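Probable 2-dehydropantoate 2-reductase (Bacillus subtilis, PDB 3EGO) probably catalyses the NADPH-dependent reduction of ketopantoate (2-dehydropantoate) to pantoate, the second step from 3-methyl-2-oxobutanoate on the way to pantothenate. Local coordinates at residues 99-107 against 260-271; 16-25 against 158-166. One frame throughout, in Å; residues are numbered along the deposited sequence.

Interaction 1 (99-107 against 260-271); sequences QNGMGHIHD and EADAIIGYLLKE
The backbone of 101-103 runs close over the start of helix 261-271, Gly103 CA coming within 4.3 Å of Ala263 CA, and helix 103-107 then leaves at 66° to it. Here the Rossmann-type NADP-binding domain of a ketopantoate reductase meets the helical C-terminal domain. Ala263 O is the shared acceptor: Met102 N bonds to it at 2.9 Å, and Gly103 N adds a weak bond. A CB on Gly101 would strike that same oxygen, and at this residue's backbone angles it would also press on the preceding carbonyl O; Ile264 CD1 reaches the Gly101 CA from the helix side.

Tyr267 projects from helix 261-271 toward 99-107. Its CG is anti to the backbone N (chi1 163°), a setting that turns one ring face to Met102. CB of Met102 sits almost squarely over that face, 3.6 Å from the centroid, a CH-pi contact; the thioether then bends at chi3 and lays CE 3.5 Å from Tyr267 OH. Leu223 of helix 206-223 also touches this tyrosine. The His106 ring lies beside that of Tyr267, slid aside, but the two are modelled too close for their exact stacking to be relied on. The Lys270 side chain runs past that of His106 in the opposite direction, its CD near His106 ND1.

Asn100 ND2 donates to the syn lone pair of Glu260 OE2 at 3.1 Å. Both residues are assigned by similarity to NADP(+) binding, Asn100 also to substrate, so the bond links residues of the two domains at the probable cofactor site. At the far end, His106 NE2 donates to the anti lone pair of Glu271 OE2, 2.7 Å away and near the ring plane.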
# COMPACT_ATOMS: atom_id res chain seq x y z
N GLN A 99 -19.34 17.47 6.60
CA GLN A 99 -18.62 16.26 6.21
C GLN A 99 -17.31 16.47 5.49
O GLN A 99 -17.17 17.37 4.68
CB GLN A 99 -19.52 15.43 5.29
CG GLN A 99 -20.95 15.25 5.82
CD GLN A 99 -20.98 14.22 6.91
OE1 GLN A 99 -21.16 14.55 8.09
NE2 GLN A 99 -20.76 12.95 6.54
N ASN A 100 -16.33 15.61 5.79
CA ASN A 100 -15.07 15.60 5.05
C ASN A 100 -15.29 14.88 3.74
O ASN A 100 -16.11 13.96 3.67
CB ASN A 100 -13.97 14.89 5.84
CG ASN A 100 -13.55 15.65 7.08
OD1 ASN A 100 -13.49 16.88 7.08
ND2 ASN A 100 -13.23 14.91 8.15
N GLY A 101 -14.57 15.29 2.70
CA GLY A 101 -14.77 14.68 1.39
C GLY A 101 -15.97 15.28 0.68
O GLY A 101 -16.55 16.26 1.16
N MET A 102 -16.34 14.69 -0.46
CA MET A 102 -17.43 15.19 -1.28
C MET A 102 -18.40 14.09 -1.71
O MET A 102 -19.28 14.34 -2.50
CB MET A 102 -16.90 15.96 -2.52
CG MET A 102 -16.34 17.39 -2.22
SD MET A 102 -15.64 18.36 -3.61
CE MET A 102 -17.21 18.87 -4.33
N GLY A 103 -18.26 12.88 -1.15
CA GLY A 103 -19.18 11.77 -1.45
C GLY A 103 -20.63 12.11 -1.12
O GLY A 103 -21.56 11.58 -1.75
N HIS A 104 -20.83 12.99 -0.14
CA HIS A 104 -22.20 13.38 0.23
C HIS A 104 -22.84 14.26 -0.83
O HIS A 104 -24.07 14.34 -0.92
CB HIS A 104 -22.27 14.07 1.60
CG HIS A 104 -21.48 15.35 1.69
ND1 HIS A 104 -20.12 15.40 1.45
CD2 HIS A 104 -21.84 16.60 2.05
CE1 HIS A 104 -19.69 16.63 1.64
NE2 HIS A 104 -20.71 17.38 2.01
N ILE A 105 -21.99 14.89 -1.62
CA ILE A 105 -22.45 15.81 -2.67
C ILE A 105 -23.25 15.04 -3.71
O ILE A 105 -24.25 15.53 -4.20
CB ILE A 105 -21.26 16.53 -3.31
CG1 ILE A 105 -20.57 17.44 -2.28
CG2 ILE A 105 -21.71 17.31 -4.53
CD1 ILE A 105 -21.54 18.46 -1.61
N HIS A 106 -22.84 13.80 -4.02
CA HIS A 106 -23.65 12.95 -4.90
C HIS A 106 -25.01 12.58 -4.27
O HIS A 106 -26.04 12.55 -4.95
CB HIS A 106 -22.86 11.71 -5.37
CG HIS A 106 -21.72 12.03 -6.29
ND1 HIS A 106 -20.50 11.39 -6.23
CD2 HIS A 106 -21.62 12.94 -7.29
CE1 HIS A 106 -19.70 11.88 -7.16
NE2 HIS A 106 -20.35 12.83 -7.82
N ASP A 107 -25.03 12.33 -2.96
CA ASP A 107 -26.29 12.05 -2.25
C ASP A 107 -27.22 13.26 -2.23
O ASP A 107 -28.44 13.13 -2.41
CB ASP A 107 -26.01 11.60 -0.81
CG ASP A 107 -24.78 10.68 -0.71
OD1 ASP A 107 -24.19 10.31 -1.76
OD2 ASP A 107 -24.40 10.34 0.44
N GLU A 260 -11.70 7.41 5.13
CA GLU A 260 -12.57 8.25 4.30
C GLU A 260 -12.27 8.08 2.81
O GLU A 260 -12.43 9.03 2.04
CB GLU A 260 -12.37 9.70 4.70
CG GLU A 260 -12.63 9.96 6.19
CD GLU A 260 -12.32 11.40 6.60
OE1 GLU A 260 -11.33 11.99 6.09
OE2 GLU A 260 -13.09 11.93 7.42
N ALA A 261 -11.73 6.93 2.40
CA ALA A 261 -11.44 6.67 0.97
C ALA A 261 -12.68 6.90 0.09
O ALA A 261 -12.60 7.49 -1.02
CB ALA A 261 -10.89 5.23 0.79
N ASP A 262 -13.84 6.42 0.52
CA ASP A 262 -15.00 6.56 -0.36
C ASP A 262 -15.39 8.02 -0.55
O ASP A 262 -15.78 8.42 -1.66
CB ASP A 262 -16.20 5.78 0.14
CG ASP A 262 -16.03 4.30 0.05
OD1 ASP A 262 -15.19 3.84 -0.76
OD2 ASP A 262 -16.74 3.59 0.79
N ALA A 263 -15.29 8.80 0.52
CA ALA A 263 -15.72 10.21 0.49
C ALA A 263 -14.70 11.10 -0.20
O ALA A 263 -15.06 12.11 -0.80
CB ALA A 263 -16.00 10.72 1.90
N ILE A 264 -13.43 10.75 -0.12
CA ILE A 264 -12.40 11.53 -0.77
C ILE A 264 -12.13 11.01 -2.18
O ILE A 264 -12.25 11.76 -3.17
CB ILE A 264 -11.09 11.52 0.01
CG1 ILE A 264 -11.26 12.15 1.41
CG2 ILE A 264 -9.98 12.20 -0.75
CD1 ILE A 264 -11.11 13.63 1.43
N ILE A 265 -11.74 9.74 -2.28
CA ILE A 265 -11.29 9.23 -3.56
C ILE A 265 -12.43 8.72 -4.39
O ILE A 265 -12.44 8.94 -5.61
CB ILE A 265 -10.26 8.05 -3.42
CG1 ILE A 265 -9.15 8.38 -2.41
CG2 ILE A 265 -9.67 7.71 -4.79
CD1 ILE A 265 -8.40 7.15 -1.95
N GLY A 266 -13.36 8.01 -3.74
CA GLY A 266 -14.50 7.37 -4.41
C GLY A 266 -15.35 8.38 -5.15
O GLY A 266 -15.99 8.09 -6.18
N TYR A 267 -15.36 9.60 -4.62
CA TYR A 267 -16.09 10.67 -5.32
C TYR A 267 -15.40 11.12 -6.62
O TYR A 267 -16.06 11.33 -7.66
CB TYR A 267 -16.31 11.85 -4.37
CG TYR A 267 -16.67 13.12 -5.08
CD1 TYR A 267 -17.99 13.46 -5.30
CD2 TYR A 267 -15.68 13.99 -5.48
CE1 TYR A 267 -18.33 14.65 -5.94
CE2 TYR A 267 -16.00 15.18 -6.11
CZ TYR A 267 -17.33 15.49 -6.35
OH TYR A 267 -17.68 16.67 -7.00
N LEU A 268 -14.08 11.31 -6.57
CA LEU A 268 -13.29 11.58 -7.75
C LEU A 268 -13.46 10.45 -8.79
O LEU A 268 -13.58 10.72 -9.99
CB LEU A 268 -11.83 11.74 -7.37
CG LEU A 268 -11.54 13.06 -6.62
CD1 LEU A 268 -10.18 13.03 -5.96
CD2 LEU A 268 -11.59 14.25 -7.58
N LEU A 269 -13.48 9.21 -8.32
CA LEU A 269 -13.62 8.08 -9.27
C LEU A 269 -14.96 8.14 -10.00
O LEU A 269 -15.00 7.98 -11.22
CB LEU A 269 -13.43 6.74 -8.57
CG LEU A 269 -12.02 6.57 -7.96
CD1 LEU A 269 -11.89 5.19 -7.32
CD2 LEU A 269 -10.91 6.77 -8.97
N LYS A 270 -16.04 8.40 -9.27
CA LYS A 270 -17.37 8.52 -9.86
C LYS A 270 -17.41 9.65 -10.85
O LYS A 270 -18.00 9.53 -11.92
CB LYS A 270 -18.43 8.73 -8.79
CG LYS A 270 -18.71 7.45 -8.01
CD LYS A 270 -19.42 7.74 -6.71
CE LYS A 270 -20.17 6.50 -6.26
NZ LYS A 270 -21.11 6.83 -5.15
N GLU A 271 -16.75 10.75 -10.51
CA GLU A 271 -16.69 11.90 -11.41
C GLU A 271 -15.82 11.69 -12.66
O GLU A 271 -16.17 12.18 -13.74
CB GLU A 271 -16.25 13.16 -10.65
CG GLU A 271 -17.31 13.66 -9.71
CD GLU A 271 -18.47 14.26 -10.48
OE1 GLU A 271 -18.19 15.01 -11.42
OE2 GLU A 271 -19.63 13.95 -10.14

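Interaction 2 (16-25 against 158-166); sequences LCAYYLSLYH and LFQHNHSDF
Phe166 reaches from the loop before strand 168-170 into the flank of helix 12-22, the helix that follows the glycine-rich turn of the Rossmann fold. With CG anti to the backbone N (chi1 -158°), the ring is carried against Tyr20. Its CB lies over one face of the Tyr20 ring, 3.9 Å from the centroid; CG meets Tyr20 CB at 3.3 Å, and CD1 faces Tyr20 CD1. The two rings are almost parallel, 11° apart, but offset with little overlap. Further out, CE1 touches Leu16 CG, CE2 touches Leu21 CG, and CZ ends against Cys17, whose SG lies at the ring edge 3.9 Å from CZ. With an alanine here, Leu16, Cys17, Tyr20 and Leu21 would lose the ring they pack on, which is likely to open a gap between loop and helix.

Tyr20 also turns an edge to the face of His163, while its OH bonds to His136 and Lys49. A water accepts from His163 N and donates to Tyr20 O. Beyond the helix, His161 O sits over one face of the Tyr24 ring. His25 NE2 closes the contact, donating to Leu158 O at 2.8 Å on a carbonyl lone pair.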
# COMPACT_ATOMS: atom_id res chain seq x y z
N LEU A 16 -16.96 20.23 19.37
CA LEU A 16 -16.43 21.60 19.19
C LEU A 16 -17.57 22.55 18.82
O LEU A 16 -17.74 23.62 19.43
CB LEU A 16 -15.39 21.59 18.05
CG LEU A 16 -14.71 22.95 17.78
CD1 LEU A 16 -13.65 23.20 18.77
CD2 LEU A 16 -14.15 22.90 16.39
N CYS A 17 -18.40 22.15 17.84
CA CYS A 17 -19.51 23.01 17.44
C CYS A 17 -20.52 23.15 18.58
O CYS A 17 -21.08 24.21 18.81
CB CYS A 17 -20.25 22.39 16.23
SG CYS A 17 -19.29 22.44 14.69
N ALA A 18 -20.77 22.05 19.30
CA ALA A 18 -21.77 22.10 20.38
C ALA A 18 -21.30 23.08 21.45
O ALA A 18 -22.08 23.88 21.92
CB ALA A 18 -21.96 20.69 20.97
N TYR A 19 -20.02 23.03 21.84
CA TYR A 19 -19.54 23.96 22.84
C TYR A 19 -19.77 25.43 22.42
O TYR A 19 -20.37 26.28 23.13
CB TYR A 19 -18.05 23.73 23.18
CG TYR A 19 -17.63 24.83 24.14
CD1 TYR A 19 -17.98 24.76 25.50
CD2 TYR A 19 -17.01 25.99 23.68
CE1 TYR A 19 -17.66 25.79 26.36
CE2 TYR A 19 -16.70 27.01 24.52
CZ TYR A 19 -17.05 26.91 25.86
OH TYR A 19 -16.74 27.95 26.70
N TYR A 20 -19.32 25.76 21.22
CA TYR A 20 -19.31 27.14 20.88
C TYR A 20 -20.69 27.65 20.53
O TYR A 20 -21.00 28.82 20.84
CB TYR A 20 -18.29 27.40 19.75
CG TYR A 20 -16.86 27.48 20.22
CD1 TYR A 20 -15.95 26.47 19.91
CD2 TYR A 20 -16.41 28.59 20.92
CE1 TYR A 20 -14.63 26.56 20.30
CE2 TYR A 20 -15.10 28.69 21.32
CZ TYR A 20 -14.20 27.65 20.99
OH TYR A 20 -12.87 27.74 21.38
N LEU A 21 -21.54 26.82 19.91
CA LEU A 21 -22.90 27.29 19.56
C LEU A 21 -23.80 27.36 20.81
O LEU A 21 -24.68 28.21 20.91
CB LEU A 21 -23.55 26.39 18.50
CG LEU A 21 -22.82 26.46 17.12
CD1 LEU A 21 -23.29 25.35 16.14
CD2 LEU A 21 -23.00 27.89 16.54
N SER A 22 -23.50 26.53 21.80
CA SER A 22 -24.19 26.58 23.11
C SER A 22 -24.03 27.94 23.80
O SER A 22 -24.85 28.30 24.65
CB SER A 22 -23.66 25.50 24.03
OG SER A 22 -22.50 25.95 24.70
N LEU A 23 -23.01 28.71 23.43
CA LEU A 23 -22.82 30.04 24.02
C LEU A 23 -23.90 31.03 23.62
O LEU A 23 -24.04 32.04 24.27
CB LEU A 23 -21.45 30.65 23.67
CG LEU A 23 -20.21 29.85 24.09
CD1 LEU A 23 -18.98 30.49 23.49
CD2 LEU A 23 -20.06 29.82 25.59
N TYR A 24 -24.64 30.70 22.55
CA TYR A 24 -25.61 31.60 21.97
C TYR A 24 -26.94 30.94 21.78
O TYR A 24 -27.95 31.62 21.62
CB TYR A 24 -25.11 32.15 20.62
CG TYR A 24 -23.92 33.03 20.80
CD1 TYR A 24 -22.63 32.51 20.70
CD2 TYR A 24 -24.07 34.37 21.17
CE1 TYR A 24 -21.54 33.30 20.89
CE2 TYR A 24 -22.97 35.17 21.38
CZ TYR A 24 -21.70 34.63 21.23
OH TYR A 24 -20.58 35.39 21.46
N HIS A 25 -26.98 29.62 21.78
CA HIS A 25 -28.20 28.94 21.42
C HIS A 25 -28.45 27.71 22.30
O HIS A 25 -27.58 27.29 23.03
CB HIS A 25 -28.16 28.46 19.97
CG HIS A 25 -27.91 29.55 18.97
ND1 HIS A 25 -28.85 30.52 18.69
CD2 HIS A 25 -26.86 29.78 18.14
CE1 HIS A 25 -28.37 31.33 17.76
NE2 HIS A 25 -27.17 30.91 17.41
N LEU A 158 -28.90 33.03 13.16
CA LEU A 158 -28.19 31.92 13.81
C LEU A 158 -26.72 32.27 13.99
O LEU A 158 -26.19 32.11 15.07
CB LEU A 158 -28.36 30.61 13.04
CG LEU A 158 -29.72 29.91 13.22
CD1 LEU A 158 -30.05 29.07 11.99
CD2 LEU A 158 -29.72 29.07 14.52
N PHE A 159 -26.07 32.76 12.93
CA PHE A 159 -24.65 33.00 12.93
C PHE A 159 -24.29 34.47 13.14
O PHE A 159 -23.14 34.85 12.95
CB PHE A 159 -23.99 32.50 11.64
CG PHE A 159 -24.04 31.02 11.45
CD1 PHE A 159 -24.20 30.16 12.54
CD2 PHE A 159 -23.92 30.47 10.16
CE1 PHE A 159 -24.24 28.77 12.35
CE2 PHE A 159 -23.94 29.08 9.95
CZ PHE A 159 -24.11 28.23 11.06
N GLN A 160 -25.25 35.27 13.57
CA GLN A 160 -25.02 36.70 13.78
C GLN A 160 -23.88 36.95 14.76
O GLN A 160 -23.02 37.80 14.52
CB GLN A 160 -26.30 37.39 14.30
CG GLN A 160 -26.13 38.91 14.44
CD GLN A 160 -27.35 39.63 14.98
OE1 GLN A 160 -28.35 39.00 15.36
NE2 GLN A 160 -27.29 40.96 15.00
N HIS A 161 -23.88 36.22 15.88
CA HIS A 161 -22.87 36.40 16.91
C HIS A 161 -22.13 35.12 17.26
O HIS A 161 -22.76 34.11 17.60
CB HIS A 161 -23.53 36.97 18.17
CG HIS A 161 -24.00 38.38 18.00
ND1 HIS A 161 -25.30 38.77 18.23
CD2 HIS A 161 -23.34 39.49 17.58
CE1 HIS A 161 -25.42 40.06 17.98
NE2 HIS A 161 -24.24 40.52 17.59
N ASN A 162 -20.81 35.16 17.16
CA ASN A 162 -20.01 33.99 17.57
C ASN A 162 -18.84 34.29 18.47
O ASN A 162 -18.35 35.42 18.47
CB ASN A 162 -19.59 33.21 16.33
CG ASN A 162 -20.72 32.40 15.80
OD1 ASN A 162 -21.34 32.79 14.84
ND2 ASN A 162 -21.04 31.30 16.48
N HIS A 163 -18.37 33.30 19.24
CA HIS A 163 -17.12 33.47 20.01
C HIS A 163 -16.00 33.87 19.07
O HIS A 163 -15.92 33.38 17.96
CB HIS A 163 -16.73 32.17 20.72
CG HIS A 163 -15.70 32.35 21.79
ND1 HIS A 163 -14.36 32.52 21.50
CD2 HIS A 163 -15.80 32.41 23.13
CE1 HIS A 163 -13.68 32.66 22.63
NE2 HIS A 163 -14.54 32.57 23.64
N SER A 164 -15.08 34.71 19.54
CA SER A 164 -13.99 35.16 18.70
C SER A 164 -13.23 33.98 18.12
O SER A 164 -12.67 34.07 17.03
CB SER A 164 -13.03 36.04 19.51
OG SER A 164 -13.73 37.19 19.96
N ASP A 165 -13.20 32.86 18.85
CA ASP A 165 -12.35 31.74 18.42
C ASP A 165 -13.10 30.73 17.59
O ASP A 165 -12.49 29.74 17.17
CB ASP A 165 -11.70 31.02 19.61
CG ASP A 165 -10.67 31.87 20.35
OD1 ASP A 165 -9.88 32.59 19.71
OD2 ASP A 165 -10.62 31.74 21.57
N PHE A 166 -14.39 31.01 17.34
CA PHE A 166 -15.27 30.20 16.55
C PHE A 166 -15.85 31.04 15.41
O PHE A 166 -17.03 31.14 15.30
CB PHE A 166 -16.43 29.62 17.41
CG PHE A 166 -17.08 28.37 16.82
CD1 PHE A 166 -16.35 27.16 16.67
CD2 PHE A 166 -18.42 28.40 16.40
CE1 PHE A 166 -16.98 25.99 16.11
CE2 PHE A 166 -19.05 27.26 15.86
CZ PHE A 166 -18.32 26.06 15.70
O HOH W 1 -19.88 30.82 19.07

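The two contacts lie on opposite sides of the chain's centre, their own centres 28 Å apart and their nearest atoms about 9 Å apart. Along the sequence their segments alternate: 16-25, 99-107, 158-166, then 260-271. Interaction 2 stays with the nucleotide-binding half, setting the loop between strands 142-146 and 168-170 against helix 12-22, near Val13 and Ala126 of the predicted NADP(+) site. Interaction 1 instead joins the two halves: 99-107 follows strand 94-97 of the sheet that also holds 4-8, whereas 260-271 belongs to the C-terminal helices. One contact thus lies within the cofactor-binding domain; the other joins the two domains near Lys181, the probable proton donor.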